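Local atomic coordinates of Lmo2349 protein (Listeria monocytogenes, PDB entry 4GVO), a protein that probably captures L-cystine or related amino acids outside the cell and delivers them to an ABC transporter, as a solute-binding protein. Residues Val22-Glu27 against Glu231-Ala236; Leu99-Leu104 against Asn111-Leu116; Gln159-Arg164 against Ser182-Lys187. All coordinates share one frame; numbering follows the deposited sequence. Where two conformers were deposited one is given.

How the contacts relate
The three contacts differ in depth and in the elements they join. Contact 1 is a surface contact, in which two aromatic rings tie a small antiparallel sheet to helix 225-234. Its centre is about 27 Å from the centre of contact 2 and about 22 Å from that of contact 3, and it touches neither. Contacts 2 and 3 are partly buried and share one sheet, because strands 95-104 and 186-189 are neighbours in it; V103 O lies 2.8 Å from K187 N, a probable hydrogen bond. Contact 2 is aliphatic, a leucine set against a loop tied by its own polar bonds. In contact 3 the stem of a lysine lies against an isoleucine and a leucine methyl meets a glutamate carboxylate, both near a helix end.

Contact 1 of 3, residues Val22-Glu27 against Glu231-Ala236; sequences VCFLDE and EKWLGA
F24 and W233 bring their rings together where the three-stranded antiparallel sheet 18-19, 23-25, 31-32 meets the end of helix 225-234, within the fold of a family 3 extracellular solute-binding protein. The chain enters strand 23-25 through a classic beta bulge, in which V22 and C23 both face F19. The F24 ring is brought to the helix by its first torsion (chi1 76°), which sets CG between the backbone N and the carbonyl carbon. On the helix, W233 takes the opposite sense (chi1 -69°), its CG beside the backbone N; its CB points toward the strand, and the six-membered ring reaches F24. The two rings meet obliquely, their centroids 5.9 Å apart and their planes at 71°. W233 CZ3 lies at the F24 edge, near the plane of that ring, 3.6 Å from F24 CE1, while W233 CH2 is 4.0 Å from the same atom. Long, flat side chains suit this place, since the two rings meet through their outer carbons while the backbones stay well apart. The indole also touches Y34, E37 and T32, and the carbonyl oxygen of W233 is hydrogen-bonded to N21 ND2. V22 and L234 both rest on F173. The aliphatic stem of K232 lies over one face of the indole, K232 CG 4.0 Å above the ring plane and offset toward the rim.

Contact 2 of 3, residues Leu99-Leu104 against Asn111-Leu116; sequences LQLTVL and NSTKDL
L101 packs against the loop holding N111, S112, T113 and L116, where the chain leaves strand 95-104 of the mixed sheet and doubles back through an ST turn and a short 3-10 segment. The contact across the segments is apolar. With CG beside the backbone N (chi1 -61°), L101 presents both methyls to the loop. L101 CD2 meets L116 CD1 tip to tip at 4.1 Å, and L101 CD1 lies 4.0 Å from T113 CG2, the two side chains crossing at about a right angle. L101 CD1 is also 3.9 Å from N111 O. A branched aliphatic residue suits this buried position, for one methyl reaches T113 and the backbone while both come near L116; I110 and L193 also touch L101, and L116 rests on F144. Threonine serves two environments, its methyl turned to L101 and its OG1 hydrogen-bonded to Q140 OE1. The polar bonds shape the loop itself. D115 OD2 accepts a hydrogen bond from N111 N at 2.8 Å through its anti lone pair, and a weaker one from S112 N. Backbone bonds to the carbonyls of S112 and T113, from D115 N and L116 N, form the 3-10 turns. Serine is apt at the start because its short side chain folds back to the backbone: S112 OG accepts a hydrogen bond from K114 N at 3.0 Å, with an N-H...O angle of 159°.

Contact 3 of 3, residues Gln159-Arg164 against Ser182-Lys187; sequences QLKTGR and SAIKEK
Two carbonyl oxygens, those of S182 and N179, grip K185 NZ beside I184, the residue that packs on K161 where helix 156-162 meets the turn leading into strand 186-189. The bond from K185 NZ to S182 O is 3.1 Å long. An ST turn shapes the same corner: S182 OG accepts a hydrogen bond from I184 N at 3.0 Å, a job for which a short hydroxyl side chain is well suited. I184 points toward the helix, and K161 crosses it at about a right angle. Because CG of K161 is anti to its backbone N (chi1 -176°), the extended methylenes run past I184; in this conformer, one of two, K161 CD is 3.5 Å from I184 CG1. A lysine fits this exposed edge, packing with its stem and, in the same conformer, bending at the amino end. G163, with positive phi, ends the helix, its N bonded to L160 O. Deeper in, L160 crosses E186 at about a right angle. The glutamate carboxylate is buried, and its OE2 has a weak hydrogen bond from Q178 NE2. That same oxygen, E186 OE2, lies 3.6 Å from L160 CD1.

Contact 1 of 3, residues Val22-Glu27 against Glu231-Ala236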
loop_
_atom_site.group_PDB
_atom_site.type_symbol
_atom_site.label_atom_id
_atom_site.label_comp_id
_atom_site.label_asym_id
_atom_site.label_seq_id
_atom_site.Cartn_x
_atom_site.Cartn_y
_atom_site.Cartn_z
ATOM N N VAL A 22 3.290 -4.244 -7.564
ATOM C CA VAL A 22 2.421 -3.064 -7.355
ATOM C C VAL A 22 3.007 -1.830 -8.034
ATOM O O VAL A 22 2.351 -1.163 -8.828
ATOM C CB VAL A 22 2.166 -2.845 -5.866
ATOM C CG1 VAL A 22 1.608 -1.452 -5.598
ATOM C CG2 VAL A 22 1.278 -3.966 -5.315
ATOM N N CYS A 23 4.267 -1.547 -7.722
ATOM C CA CYS A 23 5.014 -0.449 -8.354
ATOM C C CYS A 23 6.490 -0.793 -8.228
ATOM O O CYS A 23 7.067 -0.772 -7.166
ATOM C CB CYS A 23 4.645 0.953 -7.815
ATOM S SG CYS A 23 4.724 1.173 -6.030
ATOM N N PHE A 24 7.076 -1.169 -9.355
ATOM C CA PHE A 24 8.409 -1.697 -9.383
ATOM C C PHE A 24 8.956 -1.627 -10.801
ATOM O O PHE A 24 8.221 -1.416 -11.732
ATOM C CB PHE A 24 8.452 -3.114 -8.854
ATOM C CG PHE A 24 7.936 -4.147 -9.822
ATOM C CD1 PHE A 24 6.564 -4.325 -10.003
ATOM C CD2 PHE A 24 8.795 -4.930 -10.574
ATOM C CE1 PHE A 24 6.049 -5.260 -10.876
ATOM C CE2 PHE A 24 8.289 -5.875 -11.449
ATOM C CZ PHE A 24 6.911 -6.019 -11.620
ATOM N N LEU A 25 10.276 -1.772 -10.932
ATOM C CA LEU A 25 10.936 -1.779 -12.213
ATOM C C LEU A 25 11.205 -3.228 -12.628
ATOM O O LEU A 25 11.796 -4.006 -11.861
ATOM C CB LEU A 25 12.236 -0.991 -12.115
ATOM C CG LEU A 25 12.087 0.520 -11.844
ATOM C CD1 LEU A 25 13.419 1.090 -11.296
ATOM C CD2 LEU A 25 11.562 1.233 -13.086
ATOM N N ASP A 26 10.788 -3.587 -13.831
ATOM C CA ASP A 26 11.040 -4.957 -14.338
ATOM C C ASP A 26 12.478 -5.110 -14.865
ATOM O O ASP A 26 13.289 -4.193 -14.715
ATOM C CB ASP A 26 9.972 -5.344 -15.375
ATOM C CG ASP A 26 10.147 -4.640 -16.724
ATOM O OD1 ASP A 26 11.196 -3.961 -16.970
ATOM O OD2 ASP A 26 9.194 -4.762 -17.543
ATOM N N GLU A 27 12.746 -6.232 -15.538
ATOM C CA GLU A 27 14.099 -6.557 -16.009
ATOM C C GLU A 27 14.594 -5.593 -17.086
ATOM O O GLU A 27 15.807 -5.527 -17.365
ATOM C CB GLU A 27 14.171 -7.996 -16.573
ATOM C CG GLU A 27 13.356 -9.056 -15.826
ATOM C CD GLU A 27 11.873 -9.023 -16.181
ATOM O OE1 GLU A 27 11.525 -9.431 -17.308
ATOM O OE2 GLU A 27 11.057 -8.576 -15.339
ATOM N N GLU A 231 -6.125 -10.195 -10.970
ATOM C CA GLU A 231 -5.656 -11.576 -11.033
ATOM C C GLU A 231 -4.177 -11.653 -11.426
ATOM O O GLU A 231 -3.394 -12.393 -10.816
ATOM C CB GLU A 231 -6.504 -12.418 -11.991
ATOM C CG GLU A 231 -5.976 -13.848 -12.089
ATOM C CD GLU A 231 -7.028 -14.929 -11.966
ATOM O OE1 GLU A 231 -8.183 -14.630 -11.602
ATOM O OE2 GLU A 231 -6.682 -16.100 -12.219
ATOM N N LYS A 232 -3.804 -10.866 -12.422
ATOM C CA LYS A 232 -2.419 -10.880 -12.912
ATOM C C LYS A 232 -1.421 -10.524 -11.813
ATOM O O LYS A 232 -0.373 -11.152 -11.660
ATOM C CB LYS A 232 -2.284 -9.886 -14.087
ATOM C CG LYS A 232 -0.901 -9.804 -14.665
ATOM C CD LYS A 232 -0.832 -9.002 -15.948
ATOM C CE LYS A 232 0.602 -8.823 -16.446
ATOM N NZ LYS A 232 0.640 -7.979 -17.684
ATOM N N TRP A 233 -1.710 -9.454 -11.088
ATOM C CA TRP A 233 -0.724 -8.864 -10.198
ATOM C C TRP A 233 -0.885 -9.272 -8.757
ATOM O O TRP A 233 0.098 -9.339 -8.044
ATOM C CB TRP A 233 -0.800 -7.340 -10.305
ATOM C CG TRP A 233 -0.315 -6.819 -11.644
ATOM C CD1 TRP A 233 -1.060 -6.269 -12.670
ATOM C CD2 TRP A 233 1.061 -6.851 -12.130
ATOM N NE1 TRP A 233 -0.263 -5.935 -13.737
ATOM C CE2 TRP A 233 1.047 -6.277 -13.450
ATOM C CE3 TRP A 233 2.232 -7.291 -11.607
ATOM C CZ2 TRP A 233 2.192 -6.139 -14.192
ATOM C CZ3 TRP A 233 3.407 -7.157 -12.363
ATOM C CH2 TRP A 233 3.386 -6.578 -13.624
ATOM N N LEU A 234 -2.127 -9.439 -8.302
ATOM C CA LEU A 234 -2.400 -9.764 -6.907
ATOM C C LEU A 234 -2.602 -11.251 -6.663
ATOM O O LEU A 234 -2.505 -11.689 -5.521
ATOM C CB LEU A 234 -3.616 -8.977 -6.397
ATOM C CG LEU A 234 -3.611 -7.449 -6.579
ATOM C CD1 LEU A 234 -4.910 -6.840 -5.991
ATOM C CD2 LEU A 234 -2.306 -6.780 -6.095
ATOM N N GLY A 235 -2.949 -12.003 -7.709
ATOM C CA GLY A 235 -3.252 -13.415 -7.596
ATOM C C GLY A 235 -4.732 -13.681 -7.519
ATOM O O GLY A 235 -5.499 -12.872 -7.023
ATOM N N ALA A 236 -5.130 -14.854 -7.994
ATOM C CA ALA A 236 -6.504 -15.242 -8.002
ATOM C C ALA A 236 -7.162 -15.111 -6.621
ATOM O O ALA A 236 -8.307 -14.691 -6.547
ATOM C CB ALA A 236 -6.630 -16.680 -8.508
#

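Contact 2 of 3, residues Leu99-Leu104 against Asn111-Leu116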
loop_
_atom_site.group_PDB
_atom_site.type_symbol
_atom_site.label_atom_id
_atom_site.label_comp_id
_atom_site.label_asym_id
_atom_site.label_seq_id
_atom_site.Cartn_x
_atom_site.Cartn_y
_atom_site.Cartn_z
ATOM N N LEU A 99 -5.166 -5.161 7.420
ATOM C CA LEU A 99 -3.882 -5.283 8.120
ATOM C C LEU A 99 -3.956 -6.243 9.310
ATOM O O LEU A 99 -4.893 -6.207 10.086
ATOM C CB LEU A 99 -3.445 -3.917 8.651
ATOM C CG LEU A 99 -3.072 -2.877 7.569
ATOM C CD1 LEU A 99 -2.739 -1.523 8.238
ATOM C CD2 LEU A 99 -1.938 -3.388 6.684
ATOM N N GLN A 100 -2.935 -7.062 9.440
ATOM C CA GLN A 100 -2.739 -7.948 10.564
ATOM C C GLN A 100 -1.290 -7.907 11.007
ATOM O O GLN A 100 -0.392 -7.710 10.169
ATOM C CB GLN A 100 -3.078 -9.410 10.216
ATOM C CG GLN A 100 -4.576 -9.673 10.111
ATOM C CD GLN A 100 -4.872 -11.009 9.499
ATOM O OE1 GLN A 100 -4.861 -11.145 8.308
ATOM N NE2 GLN A 100 -5.079 -12.031 10.353
ATOM N N LEU A 101 -1.041 -8.155 12.285
ATOM C CA LEU A 101 0.308 -8.475 12.720
ATOM C C LEU A 101 0.853 -9.602 11.872
ATOM O O LEU A 101 0.144 -10.526 11.494
ATOM C CB LEU A 101 0.371 -8.865 14.168
ATOM C CG LEU A 101 -0.074 -7.834 15.201
ATOM C CD1 LEU A 101 0.017 -8.414 16.609
ATOM C CD2 LEU A 101 0.727 -6.527 15.075
ATOM N N THR A 102 2.141 -9.500 11.572
ATOM C CA THR A 102 2.793 -10.454 10.693
ATOM C C THR A 102 4.109 -10.836 11.377
ATOM O O THR A 102 4.830 -9.991 11.883
ATOM C CB THR A 102 3.010 -9.813 9.320
ATOM O OG1 THR A 102 1.735 -9.574 8.713
ATOM C CG2 THR A 102 3.831 -10.734 8.400
ATOM N N VAL A 103 4.374 -12.139 11.434
ATOM C CA VAL A 103 5.501 -12.698 12.166
ATOM C C VAL A 103 6.217 -13.759 11.328
ATOM O O VAL A 103 5.745 -14.167 10.277
ATOM C CB VAL A 103 5.015 -13.320 13.490
ATOM C CG1 VAL A 103 4.421 -12.252 14.425
ATOM C CG2 VAL A 103 4.018 -14.459 13.213
ATOM N N LEU A 104 7.387 -14.185 11.787
ATOM C CA LEU A 104 8.014 -15.395 11.209
ATOM C C LEU A 104 7.065 -16.585 11.322
ATOM O O LEU A 104 6.361 -16.748 12.314
ATOM C CB LEU A 104 9.238 -15.730 11.972
ATOM C CG LEU A 104 10.502 -15.081 11.725
ATOM C CD1 LEU A 104 11.512 -15.888 12.594
ATOM C CD2 LEU A 104 10.877 -15.110 10.239
ATOM N N ASN A 111 -0.509 -13.309 19.175
ATOM C CA ASN A 111 -1.801 -13.293 18.539
ATOM C C ASN A 111 -2.403 -11.915 18.725
ATOM O O ASN A 111 -2.522 -11.188 17.765
ATOM C CB ASN A 111 -2.690 -14.448 19.037
ATOM C CG ASN A 111 -3.955 -14.547 18.209
ATOM O OD1 ASN A 111 -4.763 -13.659 18.252
ATOM N ND2 ASN A 111 -4.000 -15.518 17.300
ATOM N N SER A 112 -2.764 -11.540 19.940
ATOM C CA SER A 112 -3.238 -10.206 20.256
ATOM C C SER A 112 -2.079 -9.212 20.213
ATOM O O SER A 112 -0.932 -9.550 20.494
ATOM C CB SER A 112 -3.747 -10.215 21.693
ATOM O OG SER A 112 -4.191 -8.945 22.126
ATOM N N THR A 113 -2.409 -7.931 19.993
ATOM C CA THR A 113 -1.428 -6.879 20.213
ATOM C C THR A 113 -0.959 -6.822 21.663
ATOM O O THR A 113 0.112 -6.300 21.953
ATOM C CB THR A 113 -1.899 -5.508 19.771
ATOM O OG1 THR A 113 -3.095 -5.214 20.469
ATOM C CG2 THR A 113 -2.199 -5.491 18.254
ATOM N N LYS A 114 -1.762 -7.326 22.590
ATOM C CA LYS A 114 -1.323 -7.375 23.994
ATOM C C LYS A 114 -0.069 -8.265 24.129
ATOM O O LYS A 114 0.767 -8.020 25.003
ATOM C CB LYS A 114 -2.444 -7.875 24.917
ATOM C CG LYS A 114 -3.667 -6.971 24.978
ATOM C CD LYS A 114 -4.794 -7.568 25.819
ATOM C CE LYS A 114 -6.034 -6.753 25.632
ATOM N NZ LYS A 114 -5.760 -5.346 26.033
ATOM N N ASP A 115 0.105 -9.240 23.230
ATOM C CA ASP A 115 1.247 -10.129 23.247
ATOM C C ASP A 115 2.531 -9.465 22.778
ATOM O O ASP A 115 3.586 -10.089 22.807
ATOM C CB ASP A 115 0.988 -11.386 22.420
ATOM C CG ASP A 115 -0.281 -12.163 22.813
ATOM O OD1 ASP A 115 -0.767 -12.075 23.962
ATOM O OD2 ASP A 115 -0.818 -12.896 21.915
ATOM N N LEU A 116 2.459 -8.220 22.329
ATOM C CA LEU A 116 3.632 -7.455 21.979
ATOM C C LEU A 116 4.324 -6.786 23.147
ATOM O O LEU A 116 5.361 -6.183 22.943
ATOM C CB LEU A 116 3.260 -6.352 20.958
ATOM C CG LEU A 116 2.655 -6.848 19.639
ATOM C CD1 LEU A 116 2.187 -5.626 18.842
ATOM C CD2 LEU A 116 3.700 -7.616 18.859
#

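Contact 3 of 3, residues Gln159-Arg164 against Ser182-Lys187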
loop_
_atom_site.group_PDB
_atom_site.type_symbol
_atom_site.label_atom_id
_atom_site.label_comp_id
_atom_site.label_asym_id
_atom_site.label_seq_id
_atom_site.Cartn_x
_atom_site.Cartn_y
_atom_site.Cartn_z
ATOM N N GLN A 159 14.857 -8.181 9.457
ATOM C CA GLN A 159 14.804 -7.996 10.866
ATOM C C GLN A 159 13.887 -9.038 11.523
ATOM O O GLN A 159 14.188 -9.475 12.649
ATOM C CB GLN A 159 14.382 -6.584 11.253
ATOM C CG GLN A 159 15.319 -5.509 10.760
ATOM C CD GLN A 159 15.248 -4.228 11.543
ATOM O OE1 GLN A 159 15.041 -4.261 12.779
ATOM N NE2 GLN A 159 15.420 -3.083 10.855
ATOM N N LEU A 160 12.862 -9.522 10.815
ATOM C CA LEU A 160 12.087 -10.657 11.383
ATOM C C LEU A 160 12.932 -11.939 11.408
ATOM O O LEU A 160 12.927 -12.688 12.372
ATOM C CB LEU A 160 10.827 -10.922 10.570
ATOM C CG LEU A 160 9.729 -9.851 10.695
ATOM C CD1 LEU A 160 8.638 -10.113 9.663
ATOM C CD2 LEU A 160 9.173 -9.760 12.103
ATOM N N LYS A 161 13.690 -12.159 10.331
ATOM C CA LYS A 161 14.524 -13.365 10.193
ATOM C C LYS A 161 15.463 -13.512 11.375
ATOM O O LYS A 161 15.617 -14.597 11.913
ATOM C CB LYS A 161 15.361 -13.289 8.904
ATOM C CG LYS A 161 16.200 -14.520 8.597
ATOM C CD LYS A 161 17.000 -14.378 7.285
ATOM C CE LYS A 161 17.738 -15.664 6.896
ATOM N NZ LYS A 161 17.764 -16.030 5.434
ATOM N N THR A 162 16.159 -12.419 11.712
ATOM C CA THR A 162 17.158 -12.446 12.776
ATOM C C THR A 162 16.607 -12.354 14.175
ATOM O O THR A 162 17.352 -12.552 15.135
ATOM C CB THR A 162 18.172 -11.294 12.655
ATOM O OG1 THR A 162 17.494 -10.051 12.796
ATOM C CG2 THR A 162 18.850 -11.317 11.324
ATOM N N GLY A 163 15.309 -12.054 14.312
ATOM C CA GLY A 163 14.724 -11.824 15.592
ATOM C C GLY A 163 14.901 -10.410 16.131
ATOM O O GLY A 163 14.446 -10.107 17.213
ATOM N N ARG A 164 15.534 -9.528 15.376
ATOM C CA ARG A 164 15.680 -8.138 15.814
ATOM C C ARG A 164 14.329 -7.480 15.949
ATOM O O ARG A 164 14.142 -6.601 16.782
ATOM C CB ARG A 164 16.503 -7.287 14.820
ATOM C CG ARG A 164 17.970 -7.578 14.749
ATOM C CD ARG A 164 18.563 -6.952 13.505
ATOM N NE ARG A 164 18.575 -5.517 13.616
ATOM C CZ ARG A 164 18.810 -4.688 12.591
ATOM N NH1 ARG A 164 18.996 -5.143 11.344
ATOM N NH2 ARG A 164 18.825 -3.369 12.792
ATOM N N SER A 182 10.958 -16.484 -1.164
ATOM C CA SER A 182 11.828 -16.012 -0.102
ATOM C C SER A 182 12.178 -17.174 0.791
ATOM O O SER A 182 11.378 -18.079 0.995
ATOM C CB SER A 182 11.130 -14.860 0.701
ATOM O OG SER A 182 12.000 -14.421 1.723
ATOM N N ALA A 183 13.387 -17.164 1.338
ATOM C CA ALA A 183 13.753 -18.066 2.441
ATOM C C ALA A 183 13.088 -17.657 3.749
ATOM O O ALA A 183 12.844 -18.510 4.600
ATOM C CB ALA A 183 15.276 -18.122 2.611
ATOM N N ILE A 184 12.757 -16.364 3.895
ATOM C CA ILE A 184 12.160 -15.871 5.127
ATOM C C ILE A 184 10.650 -16.003 4.916
ATOM O O ILE A 184 10.069 -15.229 4.137
ATOM C CB ILE A 184 12.546 -14.383 5.417
ATOM C CG1 ILE A 184 14.084 -14.199 5.382
ATOM C CG2 ILE A 184 11.875 -13.892 6.735
ATOM C CD1 ILE A 184 14.524 -12.756 5.122
ATOM N N LYS A 185 10.011 -16.955 5.578
ATOM C CA LYS A 185 8.525 -17.089 5.491
ATOM C C LYS A 185 7.856 -16.324 6.607
ATOM O O LYS A 185 8.188 -16.485 7.789
ATOM C CB LYS A 185 8.117 -18.560 5.566
ATOM C CG LYS A 185 8.782 -19.480 4.560
ATOM C CD LYS A 185 8.533 -19.105 3.103
ATOM C CE LYS A 185 9.178 -20.182 2.220
ATOM N NZ LYS A 185 8.945 -19.936 0.777
ATOM N N GLU A 186 6.878 -15.522 6.218
ATOM C CA GLU A 186 6.075 -14.744 7.143
ATOM C C GLU A 186 4.674 -15.269 7.155
ATOM O O GLU A 186 4.221 -15.967 6.244
ATOM C CB GLU A 186 6.044 -13.303 6.695
ATOM C CG GLU A 186 7.402 -12.631 6.770
ATOM C CD GLU A 186 7.394 -11.203 6.263
ATOM O OE1 GLU A 186 6.311 -10.686 5.956
ATOM O OE2 GLU A 186 8.486 -10.611 6.068
ATOM N N LYS A 187 3.962 -14.978 8.228
ATOM C CA LYS A 187 2.520 -15.326 8.314
ATOM C C LYS A 187 1.777 -14.206 9.041
ATOM O O LYS A 187 2.324 -13.598 9.967
ATOM C CB LYS A 187 2.294 -16.694 8.964
ATOM C CG LYS A 187 2.537 -16.726 10.446
ATOM C CD LYS A 187 2.310 -18.106 11.021
ATOM C CE LYS A 187 2.678 -18.119 12.494
ATOM N NZ LYS A 187 2.682 -19.519 12.986
#